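Side-chain contacts in Rd1NTF2_04 (PDB 6W3G), which is a de novo designed NTF2-like protein with no known natural function, probably intended as a scaffold for a pocket: residues 19-24 against 31-36; 40-45 against 54-59; 48-53 against 110-115; 71-76 against 82-87. All coordinates share one frame; numbering follows the deposited sequence.

Interaction 1: residues 19-24 against 31-36; sequences REMMKT and DELFDP
Met21, on helix 11-24, meets Leu33 and Phe34 at the end of helix 27-33, and both its sulfur and its methyl touch both residues. Met21 SD stands 3.8 Å from Leu33 CD1, with Met21 CE at 3.9 Å from the same atom; the two side chains reach toward each other tip to tip across backbones whose CA atoms, at Met21 and Leu33, are 8.8 Å apart. The methyl is the closer of the two to the ring: Met21 CE comes obliquely to its CE2-CZ side, 3.4 Å from Phe34 CE2 and 3.6 Å from Phe34 CZ. The sulfur makes a Met-aromatic pair, Met21 SD lying 4.8 Å from the ring centroid of Phe34, 49° off the ring normal.

The torsions of Met21 bring SD and CE between Leu33 and Phe34. With CG opposite the backbone N (chi1 169°) and SD continuing the extended line, the sulfur is carried straight out from the helix; the one bend, at chi3 (76°), then swings the methyl toward the ring. These details hold for one of two modelled conformers of Met21. Phe34 is the first residue to leave helical backbone angles, and although its CB does not head for helix 11-24, the length of the side chain brings the far end of the ring to Met21. All three residues are buried. Ala53 and Ile113 also touch Phe34, while Phe14 packs on Leu33. The contact thus joins the two N-terminal helices within the helical layer that packs against the curved sheet in the NTF2-like fold.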
loop_
_atom_site.group_PDB
_atom_site.type_symbol
_atom_site.label_atom_id
_atom_site.label_comp_id
_atom_site.label_asym_id
_atom_site.label_seq_id
_atom_site.Cartn_x
_atom_site.Cartn_y
_atom_site.Cartn_z
ATOM N N ARG A 19 -6.589 0.494 1.579
ATOM C CA ARG A 19 -7.136 0.917 0.300
ATOM C C ARG A 19 -7.664 2.345 0.373
ATOM O O ARG A 19 -7.448 3.143 -0.549
ATOM C CB ARG A 19 -8.234 -0.059 -0.115
ATOM C CG ARG A 19 -8.747 0.152 -1.499
ATOM C CD ARG A 19 -9.730 -0.940 -1.868
ATOM N NE ARG A 19 -10.465 -0.579 -3.073
ATOM C CZ ARG A 19 -11.588 0.131 -3.084
ATOM N NH1 ARG A 19 -12.130 0.555 -1.950
ATOM N NH2 ARG A 19 -12.173 0.408 -4.237
ATOM N N GLU A 20 -8.355 2.692 1.462
ATOM C CA GLU A 20 -8.871 4.047 1.620
ATOM C C GLU A 20 -7.737 5.055 1.747
ATOM O O GLU A 20 -7.813 6.154 1.187
ATOM C CB GLU A 20 -9.790 4.106 2.840
ATOM C CG GLU A 20 -10.509 5.434 3.044
ATOM C CD GLU A 20 -11.391 5.821 1.869
ATOM O OE1 GLU A 20 -11.806 4.923 1.100
ATOM O OE2 GLU A 20 -11.668 7.031 1.723
ATOM N N MET A 21 -6.676 4.704 2.485
ATOM C CA MET A 21 -5.526 5.597 2.607
ATOM C C MET A 21 -4.870 5.826 1.255
ATOM O O MET A 21 -4.399 6.930 0.959
ATOM C CB MET A 21 -4.502 5.023 3.589
ATOM C CG MET A 21 -3.148 5.747 3.592
ATOM S SD MET A 21 -1.896 4.899 4.585
ATOM C CE MET A 21 -1.480 3.544 3.488
ATOM N N MET A 22 -4.805 4.783 0.428
ATOM C CA MET A 22 -4.181 4.910 -0.879
ATOM C C MET A 22 -4.920 5.869 -1.802
ATOM O O MET A 22 -4.323 6.337 -2.778
ATOM C CB MET A 22 -4.094 3.536 -1.539
ATOM C CG MET A 22 -3.139 2.601 -0.856
ATOM S SD MET A 22 -1.460 3.174 -1.096
ATOM C CE MET A 22 -1.208 2.716 -2.809
ATOM N N LYS A 23 -6.200 6.158 -1.537
ATOM C CA LYS A 23 -6.935 7.105 -2.375
ATOM C C LYS A 23 -6.382 8.515 -2.229
ATOM O O LYS A 23 -6.219 9.230 -3.224
ATOM C CB LYS A 23 -8.428 7.101 -2.023
ATOM C CG LYS A 23 -9.190 5.884 -2.522
ATOM N N THR A 24 -6.095 8.934 -0.997
ATOM C CA THR A 24 -5.700 10.303 -0.711
ATOM C C THR A 24 -4.281 10.441 -0.184
ATOM O O THR A 24 -3.774 11.568 -0.108
ATOM C CB THR A 24 -6.658 10.920 0.322
ATOM O OG1 THR A 24 -6.609 10.147 1.530
ATOM C CG2 THR A 24 -8.090 10.946 -0.218
ATOM N N ASP A 31 0.345 7.087 9.484
ATOM C CA ASP A 31 0.945 6.898 10.799
ATOM C C ASP A 31 0.394 5.658 11.486
ATOM O O ASP A 31 1.097 5.020 12.276
ATOM C CB ASP A 31 0.701 8.115 11.693
ATOM C CG ASP A 31 1.542 9.313 11.296
ATOM O OD1 ASP A 31 2.429 9.163 10.433
ATOM O OD2 ASP A 31 1.307 10.408 11.849
ATOM N N GLU A 32 -0.864 5.311 11.224
ATOM C CA GLU A 32 -1.432 4.145 11.880
ATOM C C GLU A 32 -1.063 2.857 11.158
ATOM O O GLU A 32 -0.838 1.834 11.812
ATOM C CB GLU A 32 -2.955 4.275 11.976
ATOM N N LEU A 33 -0.959 2.897 9.828
ATOM C CA LEU A 33 -0.868 1.681 9.028
ATOM C C LEU A 33 0.566 1.263 8.728
ATOM O O LEU A 33 0.838 0.062 8.582
ATOM C CB LEU A 33 -1.607 1.870 7.702
ATOM C CG LEU A 33 -3.114 2.127 7.788
ATOM C CD1 LEU A 33 -3.732 2.178 6.404
ATOM C CD2 LEU A 33 -3.797 1.076 8.638
ATOM N N PHE A 34 1.477 2.222 8.592
ATOM C CA PHE A 34 2.855 1.949 8.221
ATOM C C PHE A 34 3.726 1.811 9.473
ATOM O O PHE A 34 3.650 2.632 10.392
ATOM C CB PHE A 34 3.417 3.073 7.343
ATOM C CG PHE A 34 2.944 3.043 5.916
ATOM C CD1 PHE A 34 3.180 1.935 5.120
ATOM C CD2 PHE A 34 2.293 4.134 5.356
ATOM C CE1 PHE A 34 2.757 1.902 3.810
ATOM C CE2 PHE A 34 1.871 4.104 4.045
ATOM C CZ PHE A 34 2.100 2.992 3.274
ATOM N N ASP A 35 4.552 0.771 9.503
ATOM C CA ASP A 35 5.631 0.718 10.479
ATOM C C ASP A 35 6.525 1.934 10.275
ATOM O O ASP A 35 6.675 2.418 9.155
ATOM C CB ASP A 35 6.441 -0.566 10.287
ATOM C CG ASP A 35 7.406 -0.837 11.411
ATOM O OD1 ASP A 35 7.013 -1.509 12.380
ATOM O OD2 ASP A 35 8.565 -0.384 11.308
ATOM N N PRO A 36 7.140 2.449 11.337
ATOM C CA PRO A 36 8.047 3.594 11.154
ATOM C C PRO A 36 9.192 3.312 10.204
ATOM O O PRO A 36 9.696 4.234 9.553
ATOM C CB PRO A 36 8.548 3.865 12.581
ATOM C CG PRO A 36 7.495 3.333 13.461
ATOM C CD PRO A 36 6.908 2.144 12.758
#

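Interaction 2: residues 40-45 against 54-59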
loop_
_atom_site.group_PDB
_atom_site.type_symbol
_atom_site.label_atom_id
_atom_site.label_comp_id
_atom_site.label_asym_id
_atom_site.label_seq_id
_atom_site.Cartn_x
_atom_site.Cartn_y
_atom_site.Cartn_z
ATOM N N VAL A 40 9.426 0.330 1.056
ATOM C CA VAL A 40 8.628 0.258 -0.160
ATOM C C VAL A 40 9.591 0.133 -1.328
ATOM O O VAL A 40 10.468 0.994 -1.519
ATOM C CB VAL A 40 7.701 1.471 -0.339
ATOM C CG1 VAL A 40 6.887 1.316 -1.621
ATOM C CG2 VAL A 40 6.779 1.652 0.859
ATOM N N GLU A 41 9.451 -0.929 -2.106
ATOM C CA GLU A 41 10.277 -1.157 -3.282
ATOM C C GLU A 41 9.394 -1.114 -4.515
ATOM O O GLU A 41 8.481 -1.931 -4.660
ATOM C CB GLU A 41 11.003 -2.499 -3.198
ATOM C CG GLU A 41 11.912 -2.760 -4.393
ATOM N N VAL A 42 9.685 -0.181 -5.415
ATOM C CA VAL A 42 8.915 0.009 -6.642
ATOM C C VAL A 42 9.916 -0.068 -7.789
ATOM O O VAL A 42 10.472 0.944 -8.230
ATOM C CB VAL A 42 8.154 1.338 -6.655
ATOM C CG1 VAL A 42 7.262 1.415 -7.894
ATOM C CG2 VAL A 42 7.339 1.493 -5.408
ATOM N N GLY A 43 10.180 -1.273 -8.255
ATOM C CA GLY A 43 11.160 -1.454 -9.305
ATOM C C GLY A 43 12.515 -1.001 -8.808
ATOM O O GLY A 43 13.053 -1.539 -7.832
ATOM N N ASP A 44 13.060 0.024 -9.464
ATOM C CA ASP A 44 14.359 0.562 -9.084
ATOM C C ASP A 44 14.280 1.464 -7.857
ATOM O O ASP A 44 15.254 1.549 -7.100
ATOM C CB ASP A 44 14.962 1.339 -10.257
ATOM N N LYS A 45 13.153 2.135 -7.637
ATOM C CA LYS A 45 13.059 3.116 -6.565
ATOM C C LYS A 45 12.781 2.442 -5.228
ATOM O O LYS A 45 11.926 1.560 -5.121
ATOM C CB LYS A 45 11.960 4.137 -6.859
ATOM N N VAL A 54 4.380 8.035 2.185
ATOM C CA VAL A 54 3.274 8.956 1.918
ATOM C C VAL A 54 3.543 9.774 0.666
ATOM O O VAL A 54 2.657 9.950 -0.182
ATOM C CB VAL A 54 3.048 9.858 3.148
ATOM C CG1 VAL A 54 2.288 11.111 2.774
ATOM C CG2 VAL A 54 2.307 9.083 4.208
ATOM N N ASP A 55 4.774 10.270 0.514
ATOM C CA ASP A 55 5.122 11.058 -0.662
ATOM C C ASP A 55 4.979 10.227 -1.929
ATOM O O ASP A 55 4.551 10.733 -2.974
ATOM C CB ASP A 55 6.551 11.586 -0.538
ATOM C CG ASP A 55 6.679 12.699 0.483
ATOM O OD1 ASP A 55 5.655 13.083 1.090
ATOM O OD2 ASP A 55 7.810 13.194 0.679
ATOM N N TRP A 56 5.352 8.951 -1.857
ATOM C CA TRP A 56 5.201 8.064 -2.999
ATOM C C TRP A 56 3.737 7.961 -3.397
ATOM O O TRP A 56 3.389 8.098 -4.576
ATOM C CB TRP A 56 5.784 6.691 -2.664
ATOM C CG TRP A 56 5.399 5.633 -3.636
ATOM C CD1 TRP A 56 5.770 5.552 -4.943
ATOM C CD2 TRP A 56 4.560 4.504 -3.383
ATOM N NE1 TRP A 56 5.209 4.441 -5.523
ATOM C CE2 TRP A 56 4.467 3.778 -4.586
ATOM C CE3 TRP A 56 3.883 4.033 -2.252
ATOM C CZ2 TRP A 56 3.716 2.608 -4.692
ATOM C CZ3 TRP A 56 3.139 2.871 -2.360
ATOM C CH2 TRP A 56 3.059 2.174 -3.571
ATOM N N ILE A 57 2.853 7.774 -2.414
ATOM C CA ILE A 57 1.428 7.660 -2.709
ATOM C C ILE A 57 0.904 8.964 -3.295
ATOM O O ILE A 57 0.146 8.964 -4.273
ATOM C CB ILE A 57 0.654 7.269 -1.433
ATOM C CG1 ILE A 57 1.092 5.891 -0.955
ATOM C CG2 ILE A 57 -0.851 7.302 -1.678
ATOM C CD1 ILE A 57 0.527 5.515 0.404
ATOM N N ARG A 58 1.301 10.098 -2.717
ATOM C CA ARG A 58 0.792 11.384 -3.181
ATOM C C ARG A 58 1.227 11.680 -4.613
ATOM O O ARG A 58 0.459 12.253 -5.392
ATOM C CB ARG A 58 1.245 12.495 -2.231
ATOM C CG ARG A 58 0.755 12.306 -0.807
ATOM C CD ARG A 58 0.288 13.613 -0.177
ATOM N NE ARG A 58 -0.527 13.372 1.014
ATOM C CZ ARG A 58 -0.100 13.483 2.272
ATOM N NH1 ARG A 58 -0.936 13.233 3.272
ATOM N NH2 ARG A 58 1.147 13.850 2.541
ATOM N N HIS A 59 2.446 11.285 -4.988
ATOM C CA HIS A 59 2.871 11.451 -6.373
ATOM C C HIS A 59 1.959 10.684 -7.327
ATOM O O HIS A 59 1.591 11.194 -8.391
ATOM C CB HIS A 59 4.319 10.994 -6.551
ATOM C CG HIS A 59 4.667 10.637 -7.965
ATOM N ND1 HIS A 59 4.456 9.377 -8.487
ATOM C CD2 HIS A 59 5.199 11.374 -8.969
ATOM C CE1 HIS A 59 4.847 9.354 -9.748
ATOM N NE2 HIS A 59 5.303 10.552 -10.065
#
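Trp56 lies across two valines of strand 38-42, Val40 and Val42, and its indole can be followed outward from helix 50-63. CB starts toward the strand, and CG stands opposite the backbone N (chi1 167°), which sends the ring system away from the helix; chi2 of 67° then turns it so that one face is presented to both valines. On the six-membered ring, CE3 and CZ3 each lie 4.1 Å from Val40 CG1. This methyl is also 4.1 Å from the centroid of that Trp56 ring and only 12° off its normal, the geometry of a CH-pi contact over the face. Farther along the indole, Trp56 NE1 is 3.6 Å from Val42 CG2, CE2 follows at 3.8 Å and CZ2 at 3.9 Å. Both methyls lie over one face; Val40 CG1 stands over the six-membered ring, while Val42 CG2 approaches obliquely by NE1 and CE2.

Alternation along the strand accounts for the pairing: Val40 and Val42 point their CB atoms to the helix, two residues apart. Just beyond them, a type II' turn from Val42 to Lys45 reverses the chain into strand 45-48, whose Tyr47 ring also meets that of Trp56. Helix 50-63 is thereby packed on the hairpin 38-48 at the margin of the sheet, the helix-on-sheet layering of the NTF2-like fold.

Interaction 3: residues 48-53 against 110-115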
loop_
_atom_site.group_PDB
_atom_site.type_symbol
_atom_site.label_atom_id
_atom_site.label_comp_id
_atom_site.label_asym_id
_atom_site.label_seq_id
_atom_site.Cartn_x
_atom_site.Cartn_y
_atom_site.Cartn_z
ATOM N N HIS A 48 11.896 4.429 2.228
ATOM C CA HIS A 48 11.997 3.975 3.603
ATOM C C HIS A 48 11.306 4.982 4.509
ATOM O O HIS A 48 11.562 6.186 4.401
ATOM C CB HIS A 48 13.465 3.817 4.031
ATOM C CG HIS A 48 13.642 3.081 5.319
ATOM N ND1 HIS A 48 13.598 3.705 6.545
ATOM C CD2 HIS A 48 13.879 1.773 5.573
ATOM C CE1 HIS A 48 13.776 2.811 7.500
ATOM N NE2 HIS A 48 13.960 1.630 6.937
ATOM N N GLY A 49 10.437 4.485 5.388
ATOM C CA GLY A 49 9.793 5.314 6.384
ATOM C C GLY A 49 8.447 5.857 5.944
ATOM O O GLY A 49 8.075 5.837 4.767
ATOM N N ARG A 50 7.704 6.376 6.929
ATOM C CA ARG A 50 6.335 6.813 6.669
ATOM C C ARG A 50 6.307 7.994 5.713
ATOM O O ARG A 50 5.496 8.021 4.778
ATOM C CB ARG A 50 5.641 7.184 7.981
ATOM C CG ARG A 50 5.343 5.990 8.855
ATOM C CD ARG A 50 4.881 6.391 10.253
ATOM N NE ARG A 50 4.509 5.204 11.012
ATOM C CZ ARG A 50 4.408 5.147 12.332
ATOM N NH1 ARG A 50 4.653 6.227 13.067
ATOM N NH2 ARG A 50 4.068 3.999 12.912
ATOM N N GLU A 51 7.188 8.970 5.925
ATOM C CA GLU A 51 7.162 10.179 5.111
ATOM C C GLU A 51 7.409 9.860 3.643
ATOM O O GLU A 51 6.685 10.335 2.765
ATOM C CB GLU A 51 8.196 11.179 5.631
ATOM C CG GLU A 51 8.314 12.427 4.778
ATOM C CD GLU A 51 9.206 13.483 5.407
ATOM O OE1 GLU A 51 9.309 13.513 6.654
ATOM O OE2 GLU A 51 9.808 14.274 4.652
ATOM N N GLN A 52 8.420 9.040 3.351
ATOM C CA GLN A 52 8.689 8.683 1.965
ATOM C C GLN A 52 7.572 7.836 1.381
ATOM O O GLN A 52 7.249 7.963 0.197
ATOM C CB GLN A 52 10.025 7.954 1.850
ATOM C CG GLN A 52 11.213 8.874 2.080
ATOM C CD GLN A 52 12.562 8.202 1.832
ATOM O OE1 GLN A 52 12.629 7.116 1.255
ATOM N NE2 GLN A 52 13.634 8.859 2.240
ATOM N N ALA A 53 6.966 6.962 2.194
ATOM C CA ALA A 53 5.853 6.150 1.704
ATOM C C ALA A 53 4.650 7.018 1.361
ATOM O O ALA A 53 3.990 6.804 0.338
ATOM C CB ALA A 53 5.489 5.086 2.743
ATOM N N ARG A 110 -2.254 -4.812 16.837
ATOM C CA ARG A 110 -2.013 -3.648 15.985
ATOM C C ARG A 110 -1.153 -4.074 14.800
ATOM O O ARG A 110 0.037 -4.353 14.964
ATOM C CB ARG A 110 -1.345 -2.540 16.803
ATOM C CG ARG A 110 -1.008 -1.260 16.064
ATOM C CD ARG A 110 -0.659 -0.162 17.070
ATOM N NE ARG A 110 0.328 0.787 16.563
ATOM C CZ ARG A 110 0.039 1.872 15.850
ATOM N NH1 ARG A 110 1.016 2.670 15.443
ATOM N NH2 ARG A 110 -1.217 2.157 15.534
ATOM N N ALA A 111 -1.750 -4.128 13.608
ATOM C CA ALA A 111 -1.038 -4.539 12.404
ATOM C C ALA A 111 -0.406 -3.324 11.739
ATOM O O ALA A 111 -1.059 -2.291 11.568
ATOM C CB ALA A 111 -1.979 -5.245 11.426
ATOM N N GLN A 112 0.870 -3.447 11.377
ATOM C CA GLN A 112 1.589 -2.382 10.702
ATOM C C GLN A 112 2.350 -2.946 9.509
ATOM O O GLN A 112 2.921 -4.049 9.586
ATOM C CB GLN A 112 2.542 -1.678 11.665
ATOM C CG GLN A 112 1.822 -0.792 12.686
ATOM C CD GLN A 112 2.720 0.284 13.230
ATOM O OE1 GLN A 112 2.318 1.437 13.360
ATOM N NE2 GLN A 112 3.947 -0.084 13.553
ATOM N N ILE A 113 2.371 -2.179 8.426
ATOM C CA ILE A 113 3.011 -2.577 7.179
ATOM C C ILE A 113 4.523 -2.466 7.313
ATOM O O ILE A 113 5.049 -1.381 7.591
ATOM C CB ILE A 113 2.505 -1.718 6.010
ATOM C CG1 ILE A 113 1.002 -1.907 5.853
ATOM C CG2 ILE A 113 3.223 -2.078 4.731
ATOM C CD1 ILE A 113 0.338 -0.843 5.033
ATOM N N LYS A 114 5.222 -3.575 7.080
ATOM C CA LYS A 114 6.678 -3.625 7.096
ATOM C C LYS A 114 7.288 -3.501 5.711
ATOM O O LYS A 114 8.369 -2.917 5.566
ATOM C CB LYS A 114 7.160 -4.948 7.723
ATOM C CG LYS A 114 6.820 -5.120 9.190
ATOM C CD LYS A 114 7.548 -4.096 10.074
ATOM C CE LYS A 114 9.064 -4.292 10.074
ATOM N NZ LYS A 114 9.447 -5.684 10.451
ATOM N N MET A 115 6.641 -4.064 4.694
ATOM C CA MET A 115 7.193 -4.113 3.352
ATOM C C MET A 115 6.045 -4.003 2.368
ATOM O O MET A 115 4.971 -4.556 2.596
ATOM C CB MET A 115 7.973 -5.413 3.120
ATOM C CG MET A 115 8.322 -5.715 1.661
ATOM S SD MET A 115 9.459 -4.526 0.923
ATOM C CE MET A 115 10.967 -4.913 1.806
#
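Arg50 and Gln112 meet at the surface of this NTF2-like fold, where the start of helix 50-63 faces strand 111-118. Along the chain, His48, at the end of strand 45-48, is tied to the helix that follows: its backbone N donates to Gln52 OE1 over 3.0 Å, with an N-H...O angle of 167°, although the donor stands 48° out of the amide carbonyl plane. Gly49 occupies the N-cap position, and its carbonyl O accepts from Ala53 N at 3.0 Å, an early turn of the helix.

Arg50 carries the crossing. Its CG lies opposite the carbonyl carbon, and from there the chain runs extended to NE, which brings the guanidinium to the strand although CB does not point there. Arg50 NE is hydrogen-bonded to Phe34 O, and NH2 also has a partner outside the two segments. Beyond NE, NH2 reaches Gln112, whose side chain runs at about a right angle to that of Arg50; the guanidinium and amide planes are 79° apart. Arg110, poorly ordered, brings a second positive charge close, with NH1 4.2 Å from Arg50 NH2. At the meeting point, Gln112 OE1 lies at the edge of the Arg50 guanidinium, near its plane, 3.1 Å from NH2.

Interaction 4: residues 71-76 against 82-87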
loop_
_atom_site.group_PDB
_atom_site.type_symbol
_atom_site.label_atom_id
_atom_site.label_comp_id
_atom_site.label_asym_id
_atom_site.label_seq_id
_atom_site.Cartn_x
_atom_site.Cartn_y
_atom_site.Cartn_z
ATOM N N ILE A 71 -8.076 -5.572 -3.726
ATOM C CA ILE A 71 -7.426 -6.483 -2.796
ATOM C C ILE A 71 -7.704 -7.900 -3.284
ATOM O O ILE A 71 -8.843 -8.365 -3.227
ATOM C CB ILE A 71 -7.937 -6.276 -1.363
ATOM C CG1 ILE A 71 -7.772 -4.809 -0.928
ATOM C CG2 ILE A 71 -7.216 -7.242 -0.420
ATOM C CD1 ILE A 71 -6.325 -4.321 -0.844
ATOM N N ASP A 72 -6.664 -8.590 -3.762
ATOM C CA ASP A 72 -6.823 -9.907 -4.362
ATOM C C ASP A 72 -6.713 -11.050 -3.353
ATOM O O ASP A 72 -7.521 -11.981 -3.380
ATOM C CB ASP A 72 -5.778 -10.103 -5.462
ATOM C CG ASP A 72 -5.965 -9.132 -6.628
ATOM O OD1 ASP A 72 -7.119 -8.778 -6.941
ATOM O OD2 ASP A 72 -4.952 -8.716 -7.230
ATOM N N HIS A 73 -5.724 -11.000 -2.471
ATOM C CA HIS A 73 -5.514 -12.083 -1.509
ATOM C C HIS A 73 -5.120 -11.481 -0.176
ATOM O O HIS A 73 -4.261 -10.598 -0.124
ATOM C CB HIS A 73 -4.436 -13.058 -2.004
ATOM C CG HIS A 73 -4.677 -13.558 -3.392
ATOM N ND1 HIS A 73 -5.703 -14.426 -3.702
ATOM C CD2 HIS A 73 -4.040 -13.296 -4.559
ATOM C CE1 HIS A 73 -5.683 -14.682 -4.998
ATOM N NE2 HIS A 73 -4.684 -14.011 -5.541
ATOM N N ILE A 74 -5.762 -11.936 0.894
ATOM C CA ILE A 74 -5.343 -11.615 2.257
ATOM C C ILE A 74 -5.126 -12.943 2.956
ATOM O O ILE A 74 -6.062 -13.742 3.045
ATOM C CB ILE A 74 -6.403 -10.802 3.009
ATOM C CG1 ILE A 74 -6.822 -9.563 2.239
ATOM C CG2 ILE A 74 -5.884 -10.428 4.388
ATOM C CD1 ILE A 74 -8.000 -8.875 2.884
ATOM N N THR A 75 -3.915 -13.174 3.445
ATOM C CA THR A 75 -3.609 -14.416 4.141
ATOM C C THR A 75 -2.935 -14.084 5.455
ATOM O O THR A 75 -2.104 -13.172 5.531
ATOM C CB THR A 75 -2.723 -15.331 3.312
ATOM O OG1 THR A 75 -1.465 -14.700 3.075
ATOM C CG2 THR A 75 -3.360 -15.631 1.997
ATOM N N VAL A 76 -3.315 -14.806 6.495
ATOM C CA VAL A 76 -2.740 -14.621 7.814
ATOM C C VAL A 76 -2.134 -15.935 8.291
ATOM O O VAL A 76 -2.781 -16.987 8.228
ATOM C CB VAL A 76 -3.791 -14.104 8.812
ATOM C CG1 VAL A 76 -3.162 -13.890 10.175
ATOM C CG2 VAL A 76 -4.418 -12.821 8.290
ATOM N N SER A 82 -0.269 -11.177 4.934
ATOM C CA SER A 82 0.216 -10.966 3.579
ATOM C C SER A 82 -0.955 -10.544 2.716
ATOM O O SER A 82 -2.006 -11.193 2.744
ATOM C CB SER A 82 0.855 -12.232 3.008
ATOM O OG SER A 82 1.288 -11.993 1.677
ATOM N N ILE A 83 -0.789 -9.450 1.980
ATOM C CA ILE A 83 -1.840 -8.934 1.109
ATOM C C ILE A 83 -1.265 -8.765 -0.284
ATOM O O ILE A 83 -0.230 -8.118 -0.457
ATOM C CB ILE A 83 -2.410 -7.602 1.627
ATOM C CG1 ILE A 83 -3.075 -7.832 2.974
ATOM C CG2 ILE A 83 -3.404 -7.020 0.600
ATOM C CD1 ILE A 83 -3.593 -6.586 3.647
ATOM N N VAL A 84 -1.922 -9.372 -1.276
ATOM C CA VAL A 84 -1.605 -9.170 -2.676
ATOM C C VAL A 84 -2.702 -8.283 -3.233
ATOM O O VAL A 84 -3.891 -8.584 -3.054
ATOM C CB VAL A 84 -1.537 -10.491 -3.458
ATOM C CG1 VAL A 84 -1.269 -10.201 -4.915
ATOM C CG2 VAL A 84 -0.471 -11.384 -2.899
ATOM N N PHE A 85 -2.314 -7.178 -3.862
ATOM C CA PHE A 85 -3.291 -6.284 -4.462
ATOM C C PHE A 85 -2.794 -5.833 -5.828
ATOM O O PHE A 85 -1.593 -5.816 -6.107
ATOM C CB PHE A 85 -3.619 -5.100 -3.546
ATOM C CG PHE A 85 -2.466 -4.189 -3.233
ATOM C CD1 PHE A 85 -2.258 -3.033 -3.977
ATOM C CD2 PHE A 85 -1.620 -4.449 -2.164
ATOM C CE1 PHE A 85 -1.229 -2.176 -3.689
ATOM C CE2 PHE A 85 -0.579 -3.586 -1.871
ATOM C CZ PHE A 85 -0.387 -2.444 -2.625
ATOM N N THR A 86 -3.738 -5.539 -6.700
ATOM C CA THR A 86 -3.415 -4.975 -8.001
ATOM C C THR A 86 -3.873 -3.528 -8.035
ATOM O O THR A 86 -4.853 -3.145 -7.387
ATOM C CB THR A 86 -4.032 -5.794 -9.123
ATOM O OG1 THR A 86 -5.386 -6.092 -8.812
ATOM C CG2 THR A 86 -3.285 -7.081 -9.289
ATOM N N VAL A 87 -3.143 -2.716 -8.782
ATOM C CA VAL A 87 -3.448 -1.297 -8.904
ATOM C C VAL A 87 -3.538 -0.979 -10.389
ATOM O O VAL A 87 -2.622 -1.309 -11.145
ATOM C CB VAL A 87 -2.383 -0.426 -8.216
ATOM C CG1 VAL A 87 -2.801 1.040 -8.239
ATOM C CG2 VAL A 87 -2.169 -0.885 -6.776
HETATM O O HOH W 1 -1.827 -13.083 0.505
#
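Val84 O takes two backbone donors from the facing strand, Asp72 N at 2.9 Å and His73 N at 3.1 Å. The second bond is straighter at hydrogen, 163° against 142°, and comes in on a lone pair; both donors lie in the carbonyl plane. Val84 N is satisfied in turn by His73 O. Asp72 and His73 thus both face Val84, a classic beta bulge, and the register shifts by one between the Ile71-Phe85 and His73-Val84 pairs.

Farther on, Thr75 and Ser82 form a hydrogen-bonded pair closed in both directions: Thr75 N gives to Ser82 O, and Ser82 N to Thr75 O, each at 2.8 Å. Ser82 O has an additional donor, a water at 2.9 Å, which also lies in hydrogen-bonding contact with Thr75 OG1. These pairs belong to the antiparallel hairpin of strands 66-77 and 80-91, at one margin of the NTF2-like sheet; the segment axes run at 175°.

His73 O, besides accepting from Val84 N, receives a CA-H...O contact from Ile83 CA at 3.2 Å.

The side chains sort by face. On one, Ile71 CG2 meets Ile83 CG2, Ile74 packs alongside Ile83, and Ile71 CD1 touches Phe85 CB; helix 11-24 covers this face, with Ala11 and Ala15 on Ile74 and Phe18 against the Phe85 ring. On the other, the imidazole of His73 lies beside Val84 and points the same way, turning its edge to Val84 CB, with His73 CD2 3.9 Å from it.

In the fold
Interactions 1, 2 and 3 cluster around helix 50-63 and its neighbours. Interaction 1 meets interaction 2 through Ile57, whose CD1 lies 3.4 Å from Met22 SD and 4.1 Å from Phe34 CE2. It joins interaction 3, 8 Å away between centres, by a probable backbone hydrogen bond from Ile113 N to Leu33 O at 2.7 Å, with the Arg50 bond as the second tie. Interactions 2 and 3 share the helix and reach the neighbouring strands 38-42 and 111-118, touching where Val40 CG2 is 4.1 Å from Ala53 CB. Interaction 4 stands apart on the same sheet, its centre about 18 Å from that of interaction 2, on the opposite side of the chain's centre.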